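PDB 6DRU: glycosyl hydrolases family 31 family protein from Aspergillus niger, which catalyses the release of alpha-xylose from the non-reducing terminal glucose of xyloglucan oligosaccharides. Local coordinates for residues I160-F172 against W191-T203. Sequence-based numbering, arbitrary orientation.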
ATOM      1  N   ILE A 160     -25.793 -27.596   6.117  1.00 54.60           N
ATOM      2  CA  ILE A 160     -25.929 -26.988   7.433  1.00 58.85           C
ATOM      3  C   ILE A 160     -24.683 -27.179   8.288  1.00 62.11           C
ATOM      4  O   ILE A 160     -24.510 -26.442   9.271  1.00 66.03           O
ATOM      5  CB  ILE A 160     -27.175 -27.507   8.181  1.00 58.61           C
ATOM      6  CG1 ILE A 160     -27.156 -29.033   8.270  1.00 67.25           C
ATOM      7  CG2 ILE A 160     -28.450 -26.999   7.523  1.00 48.53           C
ATOM      8  CD1 ILE A 160     -28.245 -29.594   9.152  1.00 63.66           C
ATOM      9  N   ASN A 161     -23.822 -28.140   7.959  1.00 62.91           N
ATOM     10  CA  ASN A 161     -22.519 -28.289   8.597  1.00 66.09           C
ATOM     11  C   ASN A 161     -21.489 -27.581   7.724  1.00 67.92           C
ATOM     12  O   ASN A 161     -21.164 -28.052   6.629  1.00 61.50           O
ATOM     13  CB  ASN A 161     -22.163 -29.763   8.783  1.00 61.79           C
ATOM     14  CG  ASN A 161     -20.807 -29.959   9.436  1.00 65.89           C
ATOM     15  OD1 ASN A 161     -20.276 -29.054  10.079  1.00 61.93           O
ATOM     16  ND2 ASN A 161     -20.241 -31.149   9.273  1.00 64.53           N
ATOM     17  N   LYS A 162     -20.978 -26.451   8.209  1.00 64.08           N
ATOM     18  CA  LYS A 162     -20.049 -25.629   7.448  1.00 58.30           C
ATOM     19  C   LYS A 162     -18.592 -26.028   7.657  1.00 57.87           C
ATOM     20  O   LYS A 162     -17.699 -25.331   7.166  1.00 62.57           O
ATOM     21  CB  LYS A 162     -20.243 -24.153   7.803  1.00 49.15           C
ATOM     22  CG  LYS A 162     -21.657 -23.637   7.563  1.00 56.74           C
ATOM     23  CD  LYS A 162     -22.032 -23.697   6.086  1.00 59.43           C
ATOM     24  CE  LYS A 162     -23.512 -23.400   5.870  1.00 57.37           C
ATOM     25  NZ  LYS A 162     -23.799 -21.941   5.789  1.00 61.92           N
ATOM     26  N   LYS A 163     -18.336 -27.125   8.368  1.00 55.73           N
ATOM     27  CA  LYS A 163     -16.967 -27.575   8.581  1.00 50.93           C
ATOM     28  C   LYS A 163     -16.296 -27.894   7.251  1.00 53.15           C
ATOM     29  O   LYS A 163     -16.911 -28.466   6.347  1.00 55.37           O
ATOM     30  CB  LYS A 163     -16.954 -28.806   9.489  1.00 64.64           C
ATOM     31  CG  LYS A 163     -15.574 -29.393   9.747  1.00 52.56           C
ATOM     32  CD  LYS A 163     -14.955 -28.802  10.999  1.00 62.93           C
ATOM     33  CE  LYS A 163     -13.562 -29.353  11.242  1.00 60.12           C
ATOM     34  NZ  LYS A 163     -12.860 -28.623  12.334  1.00 65.79           N
ATOM     35  N   GLY A 164     -15.025 -27.521   7.135  1.00 59.23           N
ATOM     36  CA  GLY A 164     -14.285 -27.728   5.908  1.00 53.91           C
ATOM     37  C   GLY A 164     -14.519 -26.688   4.838  1.00 64.96           C
ATOM     38  O   GLY A 164     -14.048 -26.870   3.709  1.00 61.00           O
ATOM     39  N   SER A 165     -15.231 -25.606   5.148  1.00 63.27           N
ATOM     40  CA  SER A 165     -15.537 -24.558   4.188  1.00 56.93           C
ATOM     41  C   SER A 165     -14.805 -23.273   4.551  1.00 64.99           C
ATOM     42  O   SER A 165     -14.548 -22.991   5.725  1.00 60.25           O
ATOM     43  CB  SER A 165     -17.044 -24.280   4.129  1.00 49.84           C
ATOM     44  OG  SER A 165     -17.757 -25.403   3.646  1.00 87.79           O
ATOM     45  N   VAL A 166     -14.459 -22.503   3.523  1.00 63.16           N
ATOM     46  CA  VAL A 166     -13.950 -21.146   3.676  1.00 52.58           C
ATOM     47  C   VAL A 166     -15.038 -20.187   3.224  1.00 57.45           C
ATOM     48  O   VAL A 166     -15.570 -20.321   2.115  1.00 60.27           O
ATOM     49  CB  VAL A 166     -12.655 -20.925   2.879  1.00 59.03           C
ATOM     50  CG1 VAL A 166     -12.231 -19.469   2.962  1.00 42.06           C
ATOM     51  CG2 VAL A 166     -11.561 -21.828   3.406  1.00 48.00           C
ATOM     52  N   ILE A 167     -15.379 -19.232   4.082  1.00 64.76           N
ATOM     53  CA  ILE A 167     -16.450 -18.278   3.814  1.00 65.52           C
ATOM     54  C   ILE A 167     -15.833 -16.889   3.745  1.00 62.70           C
ATOM     55  O   ILE A 167     -15.395 -16.344   4.766  1.00 61.68           O
ATOM     56  CB  ILE A 167     -17.555 -18.342   4.874  1.00 53.12           C
ATOM     57  CG1 ILE A 167     -18.288 -19.680   4.789  1.00 53.80           C
ATOM     58  CG2 ILE A 167     -18.537 -17.202   4.683  1.00 55.44           C
ATOM     59  CD1 ILE A 167     -18.772 -20.191   6.120  1.00 59.35           C
ATOM     60  N   ASP A 168     -15.791 -16.317   2.544  1.00 65.27           N
ATOM     61  CA  ASP A 168     -15.319 -14.952   2.381  1.00 69.56           C
ATOM     62  C   ASP A 168     -16.356 -13.973   2.917  1.00 63.35           C
ATOM     63  O   ASP A 168     -17.558 -14.138   2.699  1.00 66.03           O
ATOM     64  CB  ASP A 168     -15.033 -14.659   0.909  1.00 56.59           C
ATOM     65  CG  ASP A 168     -14.159 -15.714   0.264  1.00 78.02           C
ATOM     66  OD1 ASP A 168     -13.086 -16.019   0.827  1.00 82.11           O
ATOM     67  OD2 ASP A 168     -14.549 -16.243  -0.799  1.00 82.77           O
ATOM     68  N   MET A 169     -15.887 -12.949   3.625  1.00 59.51           N
ATOM     69  CA  MET A 169     -16.781 -11.948   4.207  1.00 68.12           C
ATOM     70  C   MET A 169     -16.903 -10.744   3.273  1.00 63.27           C
ATOM     71  O   MET A 169     -16.462  -9.632   3.564  1.00 69.52           O
ATOM     72  CB  MET A 169     -16.293 -11.544   5.592  1.00 60.23           C
ATOM     73  CG  MET A 169     -16.521 -12.610   6.645  1.00 55.46           C
ATOM     74  SD  MET A 169     -16.354 -11.959   8.313  1.00 75.53           S
ATOM     75  CE  MET A 169     -14.621 -12.273   8.619  1.00 60.67           C
ATOM     76  N   VAL A 170     -17.527 -10.996   2.125  1.00 60.86           N
ATOM     77  CA  VAL A 170     -17.843  -9.961   1.147  1.00 63.14           C
ATOM     78  C   VAL A 170     -19.261 -10.218   0.653  1.00 60.90           C
ATOM     79  O   VAL A 170     -19.578 -11.323   0.203  1.00 64.06           O
ATOM     80  CB  VAL A 170     -16.835  -9.926  -0.020  1.00 44.17           C
ATOM     81  CG1 VAL A 170     -16.565 -11.324  -0.550  1.00 59.51           C
ATOM     82  CG2 VAL A 170     -17.337  -9.017  -1.131  1.00 63.41           C
ATOM     83  N   ASN A 171     -20.116  -9.206   0.754  1.00 63.53           N
ATOM     84  CA  ASN A 171     -21.537  -9.384   0.492  1.00 55.22           C
ATOM     85  C   ASN A 171     -21.850  -9.292  -0.996  1.00 54.22           C
ATOM     86  O   ASN A 171     -21.278  -8.472  -1.717  1.00 59.73           O
ATOM     87  CB  ASN A 171     -22.349  -8.334   1.251  1.00 56.70           C
ATOM     88  CG  ASN A 171     -22.248  -8.492   2.753  1.00 65.36           C
ATOM     89  OD1 ASN A 171     -21.693  -9.472   3.249  1.00 70.10           O
ATOM     90  ND2 ASN A 171     -22.789  -7.527   3.488  1.00 62.52           N
ATOM     91  N   PHE A 172     -22.765 -10.147  -1.447  1.00 61.36           N
ATOM     92  CA  PHE A 172     -23.376 -10.025  -2.766  1.00 59.07           C
ATOM     93  C   PHE A 172     -24.696 -10.788  -2.747  1.00 61.50           C
ATOM     94  O   PHE A 172     -25.074 -11.384  -1.735  1.00 60.04           O
ATOM     95  CB  PHE A 172     -22.439 -10.501  -3.884  1.00 51.95           C
ATOM     96  CG  PHE A 172     -21.935 -11.908  -3.718  1.00 60.11           C
ATOM     97  CD1 PHE A 172     -22.694 -12.990  -4.137  1.00 55.55           C
ATOM     98  CD2 PHE A 172     -20.681 -12.144  -3.177  1.00 55.72           C
ATOM     99  CE1 PHE A 172     -22.221 -14.281  -4.001  1.00 51.41           C
ATOM    100  CE2 PHE A 172     -20.202 -13.432  -3.036  1.00 55.06           C
ATOM    101  CZ  PHE A 172     -20.973 -14.502  -3.447  1.00 58.88           C
ATOM    102  N   TRP A 191     -17.419 -13.062  15.967  1.00 63.30           N
ATOM    103  CA  TRP A 191     -16.308 -12.232  15.497  1.00 62.26           C
ATOM    104  C   TRP A 191     -16.860 -10.825  15.302  1.00 57.43           C
ATOM    105  O   TRP A 191     -17.352 -10.468  14.229  1.00 63.53           O
ATOM    106  CB  TRP A 191     -15.719 -12.827  14.224  1.00 57.16           C
ATOM    107  CG  TRP A 191     -14.549 -12.110  13.604  1.00 62.46           C
ATOM    108  CD1 TRP A 191     -14.571 -11.333  12.482  1.00 60.59           C
ATOM    109  CD2 TRP A 191     -13.182 -12.143  14.038  1.00 60.44           C
ATOM    110  NE1 TRP A 191     -13.311 -10.868  12.199  1.00 51.13           N
ATOM    111  CE2 TRP A 191     -12.440 -11.350  13.139  1.00 51.72           C
ATOM    112  CE3 TRP A 191     -12.515 -12.757  15.103  1.00 65.44           C
ATOM    113  CZ2 TRP A 191     -11.067 -11.154  13.274  1.00 50.75           C
ATOM    114  CZ3 TRP A 191     -11.150 -12.560  15.235  1.00 60.42           C
ATOM    115  CH2 TRP A 191     -10.442 -11.767  14.324  1.00 50.75           C
ATOM    116  N   ASN A 192     -16.793 -10.020  16.364  1.00 51.14           N
ATOM    117  CA  ASN A 192     -17.421  -8.696  16.406  1.00 57.73           C
ATOM    118  C   ASN A 192     -16.557  -7.686  15.648  1.00 65.64           C
ATOM    119  O   ASN A 192     -15.890  -6.821  16.220  1.00 63.27           O
ATOM    120  CB  ASN A 192     -17.648  -8.267  17.850  1.00 58.92           C
ATOM    121  CG  ASN A 192     -18.456  -6.988  17.960  1.00 63.57           C
ATOM    122  OD1 ASN A 192     -19.260  -6.667  17.084  1.00 61.39           O
ATOM    123  ND2 ASN A 192     -18.245  -6.248  19.041  1.00 68.32           N
ATOM    124  N   MET A 193     -16.587  -7.806  14.319  1.00 61.28           N
ATOM    125  CA  MET A 193     -15.743  -7.003  13.446  1.00 55.09           C
ATOM    126  C   MET A 193     -16.533  -6.590  12.209  1.00 61.37           C
ATOM    127  O   MET A 193     -17.176  -7.446  11.575  1.00 63.77           O
ATOM    128  CB  MET A 193     -14.486  -7.777  13.037  1.00 63.75           C
ATOM    129  CG  MET A 193     -13.668  -8.310  14.202  1.00 48.32           C
ATOM    130  SD  MET A 193     -12.625  -7.048  14.950  1.00 60.38           S
ATOM    131  CE  MET A 193     -11.272  -7.004  13.779  1.00 62.02           C
ATOM    132  N   PRO A 194     -16.519  -5.308  11.842  1.00 57.85           N
ATOM    133  CA  PRO A 194     -17.179  -4.868  10.607  1.00 61.20           C
ATOM    134  C   PRO A 194     -16.313  -4.947   9.358  1.00 51.36           C
ATOM    135  O   PRO A 194     -16.796  -4.600   8.275  1.00 51.99           O
ATOM    136  CB  PRO A 194     -17.519  -3.408  10.929  1.00 56.59           C
ATOM    137  CG  PRO A 194     -16.390  -2.971  11.793  1.00 42.71           C
ATOM    138  CD  PRO A 194     -15.985  -4.173  12.615  1.00 56.48           C
ATOM    139  N   ALA A 195     -15.067  -5.390   9.475  1.00 52.24           N
ATOM    140  CA  ALA A 195     -14.168  -5.426   8.334  1.00 53.20           C
ATOM    141  C   ALA A 195     -14.425  -6.655   7.471  1.00 52.80           C
ATOM    142  O   ALA A 195     -14.809  -7.719   7.964  1.00 62.37           O
ATOM    143  CB  ALA A 195     -12.709  -5.417   8.798  1.00 48.55           C
ATOM    144  N   GLU A 196     -14.213  -6.495   6.169  1.00 56.39           N
ATOM    145  CA  GLU A 196     -14.230  -7.643   5.279  1.00 55.01           C
ATOM    146  C   GLU A 196     -13.055  -8.561   5.594  1.00 52.02           C
ATOM    147  O   GLU A 196     -12.027  -8.139   6.131  1.00 52.57           O
ATOM    148  CB  GLU A 196     -14.175  -7.197   3.818  1.00 49.70           C
ATOM    149  CG  GLU A 196     -15.428  -6.484   3.340  1.00 58.86           C
ATOM    150  CD  GLU A 196     -15.470  -6.320   1.831  1.00 72.94           C
ATOM    151  OE1 GLU A 196     -14.414  -6.481   1.184  1.00 77.18           O
ATOM    152  OE2 GLU A 196     -16.559  -6.030   1.292  1.00 80.42           O
ATOM    153  N   GLY A 197     -13.215  -9.836   5.258  1.00 67.67           N
ATOM    154  CA  GLY A 197     -12.174 -10.794   5.560  1.00 55.29           C
ATOM    155  C   GLY A 197     -12.464 -12.210   5.117  1.00 56.96           C
ATOM    156  O   GLY A 197     -12.818 -12.454   3.960  1.00 61.80           O
ATOM    157  N   ARG A 198     -12.325 -13.156   6.041  1.00 60.08           N
ATOM    158  CA  ARG A 198     -12.289 -14.562   5.678  1.00 51.20           C
ATOM    159  C   ARG A 198     -12.653 -15.403   6.890  1.00 57.51           C
ATOM    160  O   ARG A 198     -12.244 -15.096   8.013  1.00 52.72           O
ATOM    161  CB  ARG A 198     -10.897 -14.937   5.163  1.00 51.16           C
ATOM    162  CG  ARG A 198     -10.789 -16.268   4.456  1.00 59.61           C
ATOM    163  CD  ARG A 198      -9.332 -16.699   4.421  1.00 53.42           C
ATOM    164  NE  ARG A 198      -8.445 -15.576   4.124  1.00 61.60           N
ATOM    165  CZ  ARG A 198      -7.183 -15.492   4.530  1.00 61.49           C
ATOM    166  NH1 ARG A 198      -6.653 -16.464   5.260  1.00 65.97           N
ATOM    167  NH2 ARG A 198      -6.451 -14.432   4.215  1.00 63.25           N
ATOM    168  N   MET A 199     -13.421 -16.461   6.651  1.00 63.66           N
ATOM    169  CA  MET A 199     -13.740 -17.462   7.661  1.00 55.93           C
ATOM    170  C   MET A 199     -13.169 -18.794   7.200  1.00 57.23           C
ATOM    171  O   MET A 199     -13.582 -19.318   6.160  1.00 67.69           O
ATOM    172  CB  MET A 199     -15.251 -17.570   7.878  1.00 58.00           C
ATOM    173  CG  MET A 199     -15.817 -16.604   8.903  1.00 60.19           C
ATOM    174  SD  MET A 199     -17.599 -16.807   9.131  1.00 63.03           S
ATOM    175  CE  MET A 199     -18.253 -15.685   7.899  1.00 53.80           C
ATOM    176  N   GLU A 200     -12.222 -19.338   7.961  1.00 51.20           N
ATOM    177  CA  GLU A 200     -11.609 -20.629   7.656  1.00 52.73           C
ATOM    178  C   GLU A 200     -12.036 -21.636   8.715  1.00 55.30           C
ATOM    179  O   GLU A 200     -11.572 -21.576   9.859  1.00 57.49           O
ATOM    180  CB  GLU A 200     -10.087 -20.526   7.608  1.00 52.88           C
ATOM    181  CG  GLU A 200      -9.538 -19.633   6.523  1.00 48.18           C
ATOM    182  CD  GLU A 200      -8.023 -19.633   6.503  1.00 68.23           C
ATOM    183  OE1 GLU A 200      -7.418 -20.384   7.300  1.00 80.22           O
ATOM    184  OE2 GLU A 200      -7.435 -18.882   5.697  1.00 74.79           O
ATOM    185  N   PHE A 201     -12.901 -22.570   8.332  1.00 51.47           N
ATOM    186  CA  PHE A 201     -13.302 -23.655   9.224  1.00 53.97           C
ATOM    187  C   PHE A 201     -12.589 -24.939   8.806  1.00 56.12           C
ATOM    188  O   PHE A 201     -13.182 -25.897   8.310  1.00 60.32           O
ATOM    189  CB  PHE A 201     -14.818 -23.810   9.221  1.00 45.30           C
ATOM    190  CG  PHE A 201     -15.539 -22.645   9.828  1.00 53.03           C
ATOM    191  CD1 PHE A 201     -15.532 -22.451  11.199  1.00 53.84           C
ATOM    192  CD2 PHE A 201     -16.215 -21.738   9.030  1.00 58.72           C
ATOM    193  CE1 PHE A 201     -16.190 -21.375  11.765  1.00 53.64           C
ATOM    194  CE2 PHE A 201     -16.876 -20.660   9.588  1.00 54.20           C
ATOM    195  CZ  PHE A 201     -16.865 -20.480  10.960  1.00 50.42           C
ATOM    196  N   GLY A 202     -11.273 -24.935   9.025  1.00 58.74           N
ATOM    197  CA  GLY A 202     -10.435 -26.037   8.612  1.00 51.58           C
ATOM    198  C   GLY A 202     -10.520 -27.233   9.539  1.00 67.26           C
ATOM    199  O   GLY A 202     -11.156 -27.205  10.594  1.00 63.77           O
ATOM    200  N   THR A 203      -9.852 -28.310   9.118  1.00 61.76           N
ATOM    201  CA  THR A 203      -9.881 -29.550   9.887  1.00 56.94           C
ATOM    202  C   THR A 203      -9.304 -29.354  11.282  1.00 62.44           C
ATOM    203  O   THR A 203      -9.873 -29.834  12.270  1.00 57.46           O
ATOM    204  CB  THR A 203      -9.114 -30.645   9.146  1.00 69.84           C
ATOM    205  OG1 THR A 203      -9.604 -30.752   7.803  1.00 71.19           O
ATOM    206  CG2 THR A 203      -9.277 -31.984   9.857  1.00 58.76           C
TER
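Ile167 and Met199 form the hydrogen-bonded pair at the middle of an antiparallel strand pairing, in which 166-168 is the outermost strand within this chain of a five-stranded sheet. Ile167 N reaches Met199 O at 2.7 Å in the carbonyl plane, and Met199 N answers to Ile167 O. Phe201 N to Ser165 O and Met169 N to Gly197 O continue the pairing on either side.

The tight side carries Ile167, Met199, Met169 and Phe201, all buried. Ile167 CG2, anti to the backbone N, meets Met199 CE at 3.6 Å, while CD1 goes to the edge of the Phe201 ring. Methionine suits this face because its unbranched chain can bend to fit between bulkier side chains: Met199 bends at chi3 (-90°), and its CE lies 3.7 Å from Met169 CG, the two side chains crossing at about a right angle. Met169 carries its own CE on to Trp191 CD1 at 4.0 Å. Pro177, Pro179 and Phe208 add to this apolar layer.

Val166, Asp168, Arg198 and Glu200 occupy the other face, where polar groups and a second subunit replace the hydrocarbon packing and Val166 and Arg198 stay partly exposed. Val166 CG1 lies 3.8 Å from Arg198 CG, the aliphatic stem of the arginine running beside the valine. Arg198 NH1 makes a salt bridge with Glu200 OE2 at 2.6 Å, close to the guanidinium plane, and Asp168 forms another with Arg205 of the second subunit, whose Val166 packs on Glu200.

A type II turn, Lys162 to Ser165, leads into the strand; Gly164 suits its positive phi (82°) and gives its N-H to Phe201 O. The long chain of Lys163 spans to the opposing backbone, and three carbonyls hold its NZ: Thr144 O, Gly202 O at 2.8 Å and, approached from above its carbonyl plane, Thr203 O.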